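Local coordinates for isocitrate dehydrogenase [NAD] subunit 1, mitochondrial (Saccharomyces cerevisiae, PDB 3BLX), which catalyses, as part of an octamer with a second kind of subunit, the NAD-dependent oxidative decarboxylation of isocitrate to 2-oxoglutarate in the citric acid cycle, and also binds RNA, at residues A105-F110 with D124-R129; I128-E133 with E160-F165; K176-V181 with V232-S237; A180-N185 with S213-N218. One frame throughout, in Å; residues are numbered along the deposited sequence.

Contact 1: A105-F110 with D124-R129; sequences ANVALF and DLIVIR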
loop_
_atom_site.group_PDB
_atom_site.type_symbol
_atom_site.label_atom_id
_atom_site.label_comp_id
_atom_site.label_asym_id
_atom_site.label_seq_id
_atom_site.Cartn_x
_atom_site.Cartn_y
_atom_site.Cartn_z
ATOM N N ALA E 105 3.449 16.223 16.724
ATOM C CA ALA E 105 2.896 17.021 17.805
ATOM C C ALA E 105 3.892 17.143 18.935
ATOM O O ALA E 105 4.251 16.155 19.556
ATOM C CB ALA E 105 1.594 16.398 18.302
ATOM N N ASN E 106 4.358 18.357 19.168
ATOM C CA ASN E 106 5.255 18.606 20.273
ATOM C C ASN E 106 4.444 19.187 21.446
ATOM O O ASN E 106 3.679 20.087 21.257
ATOM C CB ASN E 106 6.433 19.496 19.845
ATOM C CG ASN E 106 7.212 20.055 21.048
ATOM O OD1 ASN E 106 7.453 21.265 21.158
ATOM N ND2 ASN E 106 7.584 19.169 21.971
ATOM N N VAL E 107 4.570 18.611 22.635
ATOM C CA VAL E 107 3.839 19.068 23.800
ATOM C C VAL E 107 4.837 19.499 24.875
ATOM O O VAL E 107 5.776 18.774 25.173
ATOM C CB VAL E 107 3.020 17.946 24.426
ATOM C CG1 VAL E 107 2.100 18.515 25.472
ATOM C CG2 VAL E 107 2.232 17.215 23.380
ATOM N N ALA E 108 4.629 20.679 25.451
ATOM C CA ALA E 108 5.411 21.138 26.586
ATOM C C ALA E 108 4.498 21.497 27.769
ATOM O O ALA E 108 3.482 22.189 27.631
ATOM C CB ALA E 108 6.276 22.295 26.205
ATOM N N LEU E 109 4.835 20.997 28.946
ATOM C CA LEU E 109 3.994 21.279 30.108
ATOM C C LEU E 109 4.651 22.316 31.006
ATOM O O LEU E 109 5.780 22.128 31.473
ATOM C CB LEU E 109 3.711 20.008 30.894
ATOM C CG LEU E 109 3.171 18.844 30.077
ATOM C CD1 LEU E 109 2.883 17.633 30.973
ATOM C CD2 LEU E 109 1.916 19.323 29.390
ATOM N N PHE E 110 3.956 23.421 31.234
ATOM C CA PHE E 110 4.469 24.460 32.114
ATOM C C PHE E 110 3.664 24.575 33.420
ATOM O O PHE E 110 2.762 25.407 33.534
ATOM C CB PHE E 110 4.499 25.791 31.373
ATOM C CG PHE E 110 5.288 25.744 30.127
ATOM C CD1 PHE E 110 4.649 25.598 28.903
ATOM C CD2 PHE E 110 6.674 25.824 30.168
ATOM C CE1 PHE E 110 5.371 25.559 27.725
ATOM C CE2 PHE E 110 7.407 25.770 29.004
ATOM C CZ PHE E 110 6.753 25.638 27.766
ATOM N N ASP E 124 -0.208 27.119 35.106
ATOM C CA ASP E 124 -0.508 25.801 34.556
ATOM C C ASP E 124 -0.947 25.841 33.095
ATOM O O ASP E 124 -2.137 25.677 32.776
ATOM C CB ASP E 124 -1.550 25.065 35.401
ATOM C CG ASP E 124 -1.630 23.587 35.043
ATOM O OD1 ASP E 124 -0.894 23.162 34.114
ATOM O OD2 ASP E 124 -2.414 22.856 35.690
ATOM N N LEU E 125 0.015 26.042 32.203
ATOM C CA LEU E 125 -0.331 25.997 30.793
ATOM C C LEU E 125 0.403 24.912 30.024
ATOM O O LEU E 125 1.469 24.450 30.431
ATOM C CB LEU E 125 -0.208 27.367 30.133
ATOM C CG LEU E 125 1.069 28.159 30.294
ATOM C CD1 LEU E 125 2.017 27.820 29.174
ATOM C CD2 LEU E 125 0.667 29.605 30.200
ATOM N N ILE E 126 -0.223 24.501 28.929
ATOM C CA ILE E 126 0.273 23.473 28.041
ATOM C C ILE E 126 0.357 24.067 26.647
ATOM O O ILE E 126 -0.607 24.656 26.178
ATOM C CB ILE E 126 -0.700 22.325 28.021
ATOM C CG1 ILE E 126 -0.777 21.733 29.414
ATOM C CG2 ILE E 126 -0.302 21.261 26.976
ATOM C CD1 ILE E 126 -1.751 20.598 29.501
ATOM N N VAL E 127 1.518 23.940 26.013
ATOM C CA VAL E 127 1.713 24.448 24.672
ATOM C C VAL E 127 1.881 23.266 23.734
ATOM O O VAL E 127 2.763 22.425 23.917
ATOM C CB VAL E 127 2.938 25.396 24.582
ATOM C CG1 VAL E 127 3.253 25.733 23.123
ATOM C CG2 VAL E 127 2.690 26.668 25.389
ATOM N N ILE E 128 0.998 23.174 22.750
ATOM C CA ILE E 128 1.063 22.090 21.759
ATOM C C ILE E 128 1.420 22.733 20.433
ATOM O O ILE E 128 0.706 23.612 19.963
ATOM C CB ILE E 128 -0.286 21.339 21.647
ATOM C CG1 ILE E 128 -0.577 20.551 22.917
ATOM C CG2 ILE E 128 -0.298 20.423 20.455
ATOM C CD1 ILE E 128 -1.948 19.991 23.004
ATOM N N ARG E 129 2.539 22.336 19.841
ATOM C CA ARG E 129 2.920 22.931 18.568
ATOM C C ARG E 129 3.048 21.916 17.410
ATOM O O ARG E 129 3.475 20.782 17.608
ATOM C CB ARG E 129 4.163 23.810 18.727
ATOM C CG ARG E 129 5.466 23.106 18.555
ATOM C CD ARG E 129 6.489 24.043 17.962
ATOM N NE ARG E 129 7.671 23.304 17.543
ATOM C CZ ARG E 129 8.669 23.000 18.367
ATOM N NH1 ARG E 129 8.608 23.388 19.639
ATOM N NH2 ARG E 129 9.723 22.314 17.926
#
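Asn106 and Arg129 meet through their first torsions: CG of Asn106 is anti to its backbone N (chi1 166°), whereas CG of Arg129 stands between its own N and carbonyl carbon (chi1 89°), which turns the arginine chain back over the neighbouring strand. The amide oxygen OD1 of Asn106 therefore lies over one face of the guanidinium, 2.9 Å from NH1 of Arg129. The angle is poor and the two planes are 67° apart, a close polar approach. The two backbones form an antiparallel ladder in the central sheet; in its hydrogen-bonded pairs, Asn106 N meets Arg129 O at 3.0 Å and Ala108 N meets Val127 O at 3.0 Å. On the same face the Phe110 ring crosses two aliphatic chains, with CD1 3.5 Å from CD1 of Leu125 and CE1 3.7 Å from CG2 of Val127. On the reverse face, CD2 of Leu109 lies alongside CG1 of Ile126 at 3.6 Å, and Val107 and Ile126 touch helix 156-172. Arg129 probably binds the substrate, as in related enzymes. A leucine in its place would probably leave Asn106 OD1 without its positively charged neighbour and the presumed substrate site short of a cation. The chemistry is thus divided along the ladder: a polar end at Asn106 and Arg129, consistent with binding an anionic substrate, an apolar middle, and a charged far end where Asp124 pairs with Arg175.

Contact 2: I128-E133 with E160-F165; sequences IRENTE and ERIARF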
loop_
_atom_site.group_PDB
_atom_site.type_symbol
_atom_site.label_atom_id
_atom_site.label_comp_id
_atom_site.label_asym_id
_atom_site.label_seq_id
_atom_site.Cartn_x
_atom_site.Cartn_y
_atom_site.Cartn_z
ATOM N N ILE E 128 0.998 23.174 22.750
ATOM C CA ILE E 128 1.063 22.090 21.759
ATOM C C ILE E 128 1.420 22.733 20.433
ATOM O O ILE E 128 0.706 23.612 19.963
ATOM C CB ILE E 128 -0.286 21.339 21.647
ATOM C CG1 ILE E 128 -0.577 20.551 22.917
ATOM C CG2 ILE E 128 -0.298 20.423 20.455
ATOM C CD1 ILE E 128 -1.948 19.991 23.004
ATOM N N ARG E 129 2.539 22.336 19.841
ATOM C CA ARG E 129 2.920 22.931 18.568
ATOM C C ARG E 129 3.048 21.916 17.410
ATOM O O ARG E 129 3.475 20.782 17.608
ATOM C CB ARG E 129 4.163 23.810 18.727
ATOM C CG ARG E 129 5.466 23.106 18.555
ATOM C CD ARG E 129 6.489 24.043 17.962
ATOM N NE ARG E 129 7.671 23.304 17.543
ATOM C CZ ARG E 129 8.669 23.000 18.367
ATOM N NH1 ARG E 129 8.608 23.388 19.639
ATOM N NH2 ARG E 129 9.723 22.314 17.926
ATOM N N GLU E 130 2.639 22.338 16.218
ATOM C CA GLU E 130 2.702 21.529 15.026
ATOM C C GLU E 130 4.153 21.360 14.618
ATOM O O GLU E 130 4.891 22.326 14.601
ATOM C CB GLU E 130 1.915 22.207 13.895
ATOM C CG GLU E 130 1.369 21.246 12.836
ATOM C CD GLU E 130 2.454 20.619 11.943
ATOM O OE1 GLU E 130 3.375 21.356 11.502
ATOM O OE2 GLU E 130 2.371 19.385 11.686
ATOM N N ASN E 131 4.548 20.133 14.266
ATOM C CA ASN E 131 5.966 19.816 14.093
ATOM C C ASN E 131 6.411 19.291 12.700
ATOM O O ASN E 131 7.525 18.782 12.553
ATOM C CB ASN E 131 6.407 18.851 15.223
ATOM C CG ASN E 131 7.913 18.608 15.252
ATOM O OD1 ASN E 131 8.726 19.544 15.319
ATOM N ND2 ASN E 131 8.293 17.341 15.204
ATOM N N THR E 132 5.584 19.423 11.670
ATOM C CA THR E 132 5.991 18.858 10.384
ATOM C C THR E 132 5.965 19.826 9.203
ATOM O O THR E 132 6.411 19.482 8.111
ATOM C CB THR E 132 5.177 17.582 10.017
ATOM O OG1 THR E 132 3.775 17.872 10.010
ATOM C CG2 THR E 132 5.435 16.478 11.000
ATOM N N GLU E 133 5.484 21.037 9.451
ATOM C CA GLU E 133 5.146 21.987 8.398
ATOM C C GLU E 133 5.653 23.371 8.786
ATOM O O GLU E 133 6.331 23.511 9.785
ATOM C CB GLU E 133 3.636 22.070 8.333
ATOM C CG GLU E 133 3.074 22.083 7.002
ATOM C CD GLU E 133 1.571 21.870 7.063
ATOM O OE1 GLU E 133 1.073 21.088 6.222
ATOM O OE2 GLU E 133 0.899 22.456 7.965
ATOM N N GLU E 160 -5.570 19.770 10.650
ATOM C CA GLU E 160 -6.631 18.963 11.248
ATOM C C GLU E 160 -6.088 17.987 12.300
ATOM O O GLU E 160 -6.649 17.883 13.396
ATOM C CB GLU E 160 -7.418 18.226 10.168
ATOM C CG GLU E 160 -8.426 19.125 9.415
ATOM C CD GLU E 160 -9.214 18.361 8.329
ATOM O OE1 GLU E 160 -9.088 17.109 8.254
ATOM O OE2 GLU E 160 -9.951 19.016 7.550
ATOM N N ARG E 161 -5.012 17.270 11.964
ATOM C CA ARG E 161 -4.332 16.393 12.922
ATOM C C ARG E 161 -4.004 17.136 14.208
ATOM O O ARG E 161 -4.286 16.652 15.319
ATOM C CB ARG E 161 -3.002 15.912 12.380
ATOM C CG ARG E 161 -2.992 14.559 11.893
ATOM C CD ARG E 161 -1.562 14.021 11.821
ATOM N NE ARG E 161 -0.572 14.930 11.230
ATOM C CZ ARG E 161 0.507 14.481 10.594
ATOM N NH1 ARG E 161 0.655 13.176 10.447
ATOM N NH2 ARG E 161 1.404 15.309 10.078
ATOM N N ILE E 162 -3.368 18.302 14.063
ATOM C CA ILE E 162 -2.860 18.960 15.248
ATOM C C ILE E 162 -4.037 19.466 16.085
ATOM O O ILE E 162 -3.997 19.447 17.307
ATOM C CB ILE E 162 -1.785 20.042 14.950
ATOM C CG1 ILE E 162 -0.920 20.235 16.191
ATOM C CG2 ILE E 162 -2.408 21.360 14.532
ATOM C CD1 ILE E 162 -0.325 18.930 16.696
ATOM N N ALA E 163 -5.114 19.857 15.422
ATOM C CA ALA E 163 -6.337 20.240 16.129
ATOM C C ALA E 163 -6.905 19.068 16.927
ATOM O O ALA E 163 -7.252 19.213 18.098
ATOM C CB ALA E 163 -7.372 20.726 15.162
ATOM N N ARG E 164 -7.023 17.907 16.288
ATOM C CA ARG E 164 -7.657 16.791 16.967
ATOM C C ARG E 164 -6.743 16.342 18.073
ATOM O O ARG E 164 -7.198 15.915 19.141
ATOM C CB ARG E 164 -7.978 15.639 16.013
ATOM C CG ARG E 164 -9.034 16.041 15.009
ATOM C CD ARG E 164 -9.514 14.883 14.157
ATOM N NE ARG E 164 -10.639 15.342 13.350
ATOM C CZ ARG E 164 -10.577 15.588 12.049
ATOM N NH1 ARG E 164 -9.450 15.385 11.358
ATOM N NH2 ARG E 164 -11.657 16.021 11.427
ATOM N N PHE E 165 -5.446 16.460 17.834
ATOM C CA PHE E 165 -4.501 16.070 18.867
ATOM C C PHE E 165 -4.695 16.934 20.110
ATOM O O PHE E 165 -4.782 16.425 21.229
ATOM C CB PHE E 165 -3.055 16.192 18.403
ATOM C CG PHE E 165 -2.083 15.839 19.469
ATOM C CD1 PHE E 165 -1.612 14.541 19.587
ATOM C CD2 PHE E 165 -1.690 16.788 20.405
ATOM C CE1 PHE E 165 -0.741 14.197 20.610
ATOM C CE2 PHE E 165 -0.825 16.465 21.432
ATOM C CZ PHE E 165 -0.347 15.157 21.537
#
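Ile128 and Ile162 run alongside one another, pointing opposite ways, where helix 156-172 packs on the central sheet of this alpha/beta fold. Helix segment 160-165 runs nearly antiparallel to strand segment 128-130, with an axis separation of 9.0 Å, and CG2 of Ile128 is 4.0 Å from CD1 of Ile162. One helical turn further on, Phe165 has CG anti to its backbone N (chi1 178°), which brings the CD2 side of its ring obliquely against Ile128, 3.9 Å from CG2. Towards the end of the strand a polar residue joins in: Glu130 crosses Ile162 with its methylenes, CG lying 4.0 Å from CB of Ile162, and then bends at chi2 so that its carboxylate folds back on its own chain. There OE1 accepts the backbone N of Thr132, from above the carboxylate plane, at 2.9 Å, and OE2 uses its syn lone pair to take the hydroxyl OG1 of Thr132 at 2.7 Å. An alanine in place of Glu130 would probably leave Thr132 N and OG1 without this acceptor pair, set the turn freer to move, and open a gap beside Ile162. The end of Arg161 faces the hydroxyl of Thr132, but its salt bridge goes to Asp102, and its NH2 is 4.5 Å from Glu130 OE2, beyond salt-bridge range.

Contact 3: K176-V181 with V232-S237; sequences KSVTAV and VLVTPS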
loop_
_atom_site.group_PDB
_atom_site.type_symbol
_atom_site.label_atom_id
_atom_site.label_comp_id
_atom_site.label_asym_id
_atom_site.label_seq_id
_atom_site.Cartn_x
_atom_site.Cartn_y
_atom_site.Cartn_z
ATOM N N LYS E 176 -10.071 22.610 30.027
ATOM C CA LYS E 176 -11.356 23.135 29.601
ATOM C C LYS E 176 -11.248 24.177 28.502
ATOM O O LYS E 176 -12.247 24.515 27.879
ATOM C CB LYS E 176 -12.140 23.672 30.803
ATOM C CG LYS E 176 -12.824 22.561 31.595
ATOM C CD LYS E 176 -12.843 22.839 33.090
ATOM C CE LYS E 176 -13.208 21.570 33.849
ATOM N NZ LYS E 176 -13.396 21.823 35.305
ATOM N N SER E 177 -10.038 24.667 28.251
ATOM C CA SER E 177 -9.819 25.682 27.223
ATOM C C SER E 177 -8.724 25.315 26.240
ATOM O O SER E 177 -7.636 24.908 26.623
ATOM C CB SER E 177 -9.490 27.044 27.839
ATOM O OG SER E 177 -10.665 27.802 28.066
ATOM N N VAL E 178 -9.027 25.474 24.960
ATOM C CA VAL E 178 -8.033 25.361 23.923
ATOM C C VAL E 178 -8.024 26.646 23.138
ATOM O O VAL E 178 -9.053 27.047 22.598
ATOM C CB VAL E 178 -8.344 24.189 22.981
ATOM C CG1 VAL E 178 -7.499 24.279 21.710
ATOM C CG2 VAL E 178 -8.107 22.870 23.698
ATOM N N THR E 179 -6.870 27.299 23.070
ATOM C CA THR E 179 -6.755 28.535 22.309
ATOM C C THR E 179 -5.816 28.346 21.130
ATOM O O THR E 179 -4.676 27.985 21.307
ATOM C CB THR E 179 -6.224 29.693 23.192
ATOM O OG1 THR E 179 -7.029 29.808 24.361
ATOM C CG2 THR E 179 -6.255 31.013 22.441
ATOM N N ALA E 180 -6.290 28.602 19.925
ATOM C CA ALA E 180 -5.397 28.647 18.777
ATOM C C ALA E 180 -4.636 29.972 18.700
ATOM O O ALA E 180 -5.229 31.051 18.753
ATOM C CB ALA E 180 -6.173 28.412 17.502
ATOM N N VAL E 181 -3.320 29.882 18.568
ATOM C CA VAL E 181 -2.464 31.050 18.447
ATOM C C VAL E 181 -2.009 31.189 16.998
ATOM O O VAL E 181 -1.445 30.267 16.435
ATOM C CB VAL E 181 -1.212 30.936 19.374
ATOM C CG1 VAL E 181 -0.269 32.113 19.153
ATOM C CG2 VAL E 181 -1.627 30.848 20.829
ATOM N N VAL E 232 -4.760 25.429 27.346
ATOM C CA VAL E 232 -4.002 24.749 26.330
ATOM C C VAL E 232 -3.827 25.672 25.136
ATOM O O VAL E 232 -4.811 26.145 24.580
ATOM C CB VAL E 232 -4.718 23.477 25.900
ATOM C CG1 VAL E 232 -4.062 22.915 24.678
ATOM C CG2 VAL E 232 -4.694 22.456 27.012
ATOM N N LEU E 233 -2.583 25.962 24.765
ATOM C CA LEU E 233 -2.302 26.702 23.534
ATOM C C LEU E 233 -1.905 25.765 22.371
ATOM O O LEU E 233 -1.070 24.878 22.551
ATOM C CB LEU E 233 -1.208 27.717 23.789
ATOM C CG LEU E 233 -1.563 28.745 24.858
ATOM C CD1 LEU E 233 -0.386 29.699 25.124
ATOM C CD2 LEU E 233 -2.757 29.508 24.369
ATOM N N VAL E 234 -2.518 25.939 21.194
ATOM C CA VAL E 234 -2.131 25.212 19.977
ATOM C C VAL E 234 -1.597 26.190 18.951
ATOM O O VAL E 234 -2.276 27.146 18.616
ATOM C CB VAL E 234 -3.317 24.560 19.297
ATOM C CG1 VAL E 234 -2.838 23.392 18.468
ATOM C CG2 VAL E 234 -4.321 24.114 20.315
ATOM N N THR E 235 -0.389 25.963 18.449
ATOM C CA THR E 235 0.208 26.906 17.518
ATOM C C THR E 235 0.981 26.196 16.429
ATOM O O THR E 235 1.404 25.056 16.596
ATOM C CB THR E 235 1.178 27.864 18.227
ATOM O OG1 THR E 235 2.372 27.164 18.572
ATOM C CG2 THR E 235 0.574 28.370 19.507
ATOM N N PRO E 236 1.153 26.870 15.293
ATOM C CA PRO E 236 2.033 26.421 14.218
ATOM C C PRO E 236 3.465 26.309 14.736
ATOM O O PRO E 236 3.798 26.795 15.816
ATOM C CB PRO E 236 1.943 27.561 13.200
ATOM C CG PRO E 236 0.637 28.218 13.477
ATOM C CD PRO E 236 0.453 28.119 14.953
ATOM N N SER E 237 4.311 25.669 13.954
ATOM C CA SER E 237 5.720 25.569 14.282
ATOM C C SER E 237 6.366 26.900 14.722
ATOM O O SER E 237 7.061 26.946 15.740
ATOM C CB SER E 237 6.467 25.011 13.075
ATOM O OG SER E 237 6.056 25.674 11.875
#
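Val178 overlaps Val234 through the methyl CG1, which crosses obliquely to within 3.5 Å of CG2 of Val234. The two belong to neighbouring parallel strands of the large alpha/beta sheet, whose segments 177-181 and 232-235 have axes 4.7 Å apart and inclined at 29°. CG1 of Val178 is anti to its backbone N (chi1 166°), so its other methyl, CG2, is left beside that N and lies alongside Val232, 4.1 Å from CB. These valines share one face with Ala180, and this face is covered by helix 156-172: Phe167 and Ala170 touch Val178, and Ala166 touches Val234. The ladder is knit by four backbone hydrogen bonds in the staggered parallel pattern. Val232 O accepts from Thr179 N at 2.8 Å, and Thr179 O in turn accepts from Val234 N at 3.0 Å, so Thr179 bonds to two residues of the other strand. The opposite face is formed by Thr179 and Leu233. OG1 of Thr179 is hydrogen-bonded with OG of Ser212 on the adjoining strand 210-215, and CB is the atom that meets the leucine. Past the ladder, OG1 of Thr235 bonds to O of Pro236. Leu233 extends across to Val181, its CD2 4.0 Å from CG2 of that valine, and the same methyl rests 3.7 Å from CB of Thr179.

Contact 4: A180-N185 with S213-N218; sequences AVHKAN and SIIVDN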
loop_
_atom_site.group_PDB
_atom_site.type_symbol
_atom_site.label_atom_id
_atom_site.label_comp_id
_atom_site.label_asym_id
_atom_site.label_seq_id
_atom_site.Cartn_x
_atom_site.Cartn_y
_atom_site.Cartn_z
ATOM N N ALA E 180 -6.290 28.602 19.925
ATOM C CA ALA E 180 -5.397 28.647 18.777
ATOM C C ALA E 180 -4.636 29.972 18.700
ATOM O O ALA E 180 -5.229 31.051 18.753
ATOM C CB ALA E 180 -6.173 28.412 17.502
ATOM N N VAL E 181 -3.320 29.882 18.568
ATOM C CA VAL E 181 -2.464 31.050 18.447
ATOM C C VAL E 181 -2.009 31.189 16.998
ATOM O O VAL E 181 -1.445 30.267 16.435
ATOM C CB VAL E 181 -1.212 30.936 19.374
ATOM C CG1 VAL E 181 -0.269 32.113 19.153
ATOM C CG2 VAL E 181 -1.627 30.848 20.829
ATOM N N HIS E 182 -2.232 32.351 16.404
ATOM C CA HIS E 182 -1.982 32.507 14.981
ATOM C C HIS E 182 -1.701 33.969 14.639
ATOM O O HIS E 182 -1.757 34.850 15.508
ATOM C CB HIS E 182 -3.239 32.101 14.256
ATOM C CG HIS E 182 -4.416 32.930 14.637
ATOM N ND1 HIS E 182 -4.657 34.172 14.089
ATOM C CD2 HIS E 182 -5.405 32.714 15.537
ATOM C CE1 HIS E 182 -5.758 34.677 14.623
ATOM N NE2 HIS E 182 -6.232 33.809 15.502
ATOM N N LYS E 183 -1.416 34.226 13.370
ATOM C CA LYS E 183 -1.204 35.584 12.893
ATOM C C LYS E 183 -2.121 35.860 11.687
ATOM O O LYS E 183 -1.668 36.317 10.640
ATOM C CB LYS E 183 0.275 35.773 12.524
ATOM C CG LYS E 183 0.833 37.180 12.705
ATOM C CD LYS E 183 2.354 37.141 12.827
ATOM C CE LYS E 183 2.937 38.540 13.001
ATOM N NZ LYS E 183 2.184 39.357 14.003
ATOM N N ALA E 184 -3.414 35.579 11.838
ATOM C CA ALA E 184 -4.359 35.694 10.722
ATOM C C ALA E 184 -4.668 37.128 10.294
ATOM O O ALA E 184 -5.255 37.356 9.238
ATOM C CB ALA E 184 -5.655 34.949 11.038
ATOM N N ASN E 185 -4.288 38.093 11.125
ATOM C CA ASN E 185 -4.478 39.499 10.793
ATOM C C ASN E 185 -3.628 39.915 9.584
ATOM O O ASN E 185 -4.040 40.755 8.781
ATOM C CB ASN E 185 -4.206 40.390 12.018
ATOM C CG ASN E 185 -2.815 40.177 12.614
ATOM O OD1 ASN E 185 -2.227 39.097 12.490
ATOM N ND2 ASN E 185 -2.288 41.209 13.277
ATOM N N SER E 213 -9.381 32.153 20.061
ATOM C CA SER E 213 -8.318 32.523 19.151
ATOM C C SER E 213 -7.616 33.734 19.712
ATOM O O SER E 213 -8.212 34.564 20.415
ATOM C CB SER E 213 -8.862 32.885 17.756
ATOM O OG SER E 213 -9.629 31.821 17.220
ATOM N N ILE E 214 -6.342 33.852 19.379
ATOM C CA ILE E 214 -5.609 35.007 19.811
ATOM C C ILE E 214 -4.477 35.234 18.836
ATOM O O ILE E 214 -3.817 34.296 18.395
ATOM C CB ILE E 214 -5.114 34.819 21.256
ATOM C CG1 ILE E 214 -4.517 36.118 21.814
ATOM C CG2 ILE E 214 -4.161 33.620 21.354
ATOM C CD1 ILE E 214 -4.334 36.056 23.328
ATOM N N ILE E 215 -4.293 36.485 18.464
ATOM C CA ILE E 215 -3.199 36.847 17.600
ATOM C C ILE E 215 -1.934 36.677 18.400
ATOM O O ILE E 215 -1.908 36.970 19.602
ATOM C CB ILE E 215 -3.366 38.282 17.100
ATOM C CG1 ILE E 215 -4.702 38.393 16.363
ATOM C CG2 ILE E 215 -2.239 38.643 16.178
ATOM C CD1 ILE E 215 -5.126 39.805 16.070
ATOM N N VAL E 216 -0.890 36.192 17.744
ATOM C CA VAL E 216 0.306 35.741 18.457
ATOM C C VAL E 216 1.046 36.852 19.223
ATOM O O VAL E 216 1.512 36.627 20.350
ATOM C CB VAL E 216 1.275 35.000 17.514
ATOM C CG1 VAL E 216 1.725 35.928 16.389
ATOM C CG2 VAL E 216 2.462 34.457 18.285
ATOM N N ASP E 217 1.148 38.040 18.626
ATOM C CA ASP E 217 1.772 39.170 19.329
ATOM C C ASP E 217 1.029 39.540 20.624
ATOM O O ASP E 217 1.665 39.759 21.665
ATOM C CB ASP E 217 1.971 40.392 18.415
ATOM C CG ASP E 217 0.755 40.687 17.535
ATOM O OD1 ASP E 217 -0.394 40.448 17.978
ATOM O OD2 ASP E 217 0.954 41.175 16.396
ATOM N N ASN E 218 -0.306 39.580 20.552
ATOM C CA ASN E 218 -1.131 39.790 21.733
ATOM C C ASN E 218 -0.947 38.652 22.747
ATOM O O ASN E 218 -0.931 38.880 23.954
ATOM C CB ASN E 218 -2.611 39.980 21.347
ATOM C CG ASN E 218 -3.492 40.330 22.548
ATOM O OD1 ASN E 218 -4.540 39.701 22.769
ATOM N ND2 ASN E 218 -3.069 41.326 23.338
#
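Ala180 to His182 and Ser213 to Ile215 pair as parallel strands, 5.0 Å between axes and 25° from exact alignment, in the beta-alpha-beta unit whose connecting helix is 190-205. Ile214 is bonded through both its N and its O, its N giving to Ala180 O at 3.1 Å and its O taking His182 N at 3.2 Å. The ladder then passes straight into helix 216-225, since His182 O accepts Val216 N, the first helical residue after the N-cap Ile215, at 2.7 Å. The His182 imidazole stands with CG between its N and carbonyl carbon (chi1 60°), which lays one ring face over Ile214 O while the edge meets CB of Ser213, 3.6 Å from NE2. In its own plane ND1 accepts Ala184 N at 2.9 Å, and this bond limits rotation of the ring. Val181 adds apolar packing, CG2 lying 3.8 Å from CG2 of Ile214. Lys183 runs across Val216 and turns at chi4 to form a salt bridge from NZ to OD2 of Asp217 at 3.2 Å. Asp248 of subunit 2 makes a long, weak ion pair with the same amine. Lys183, probably critical for catalysis as in related enzymes, is thus held among acidic groups of both subunits, consistent with an active site at their interface.

Contacts 1, 3 and 4 join five neighbouring strands of one sheet, and contact 2 lays helix 156-172 on it. Contact 1 meets contact 3 through probable backbone hydrogen bonds, Ile128 N to Leu233 O at 2.7 Å and Ile126 O to Leu233 N at 2.8 Å. The helix of contact 2 also reaches contact 1, with CD1 of Ile162 3.6 Å from CB of Ala105. Contacts 3 and 4 share Ala180 and Val181, their centres about 10 Å apart. The presumed substrate-binding Arg129, its side chain about 5 Å from that of Arg98, and the presumed catalytic Lys183 lie near the C-terminal ends of their strands, Lys183 just beyond its own; the centres of contacts 1 and 4 are about 17 Å apart.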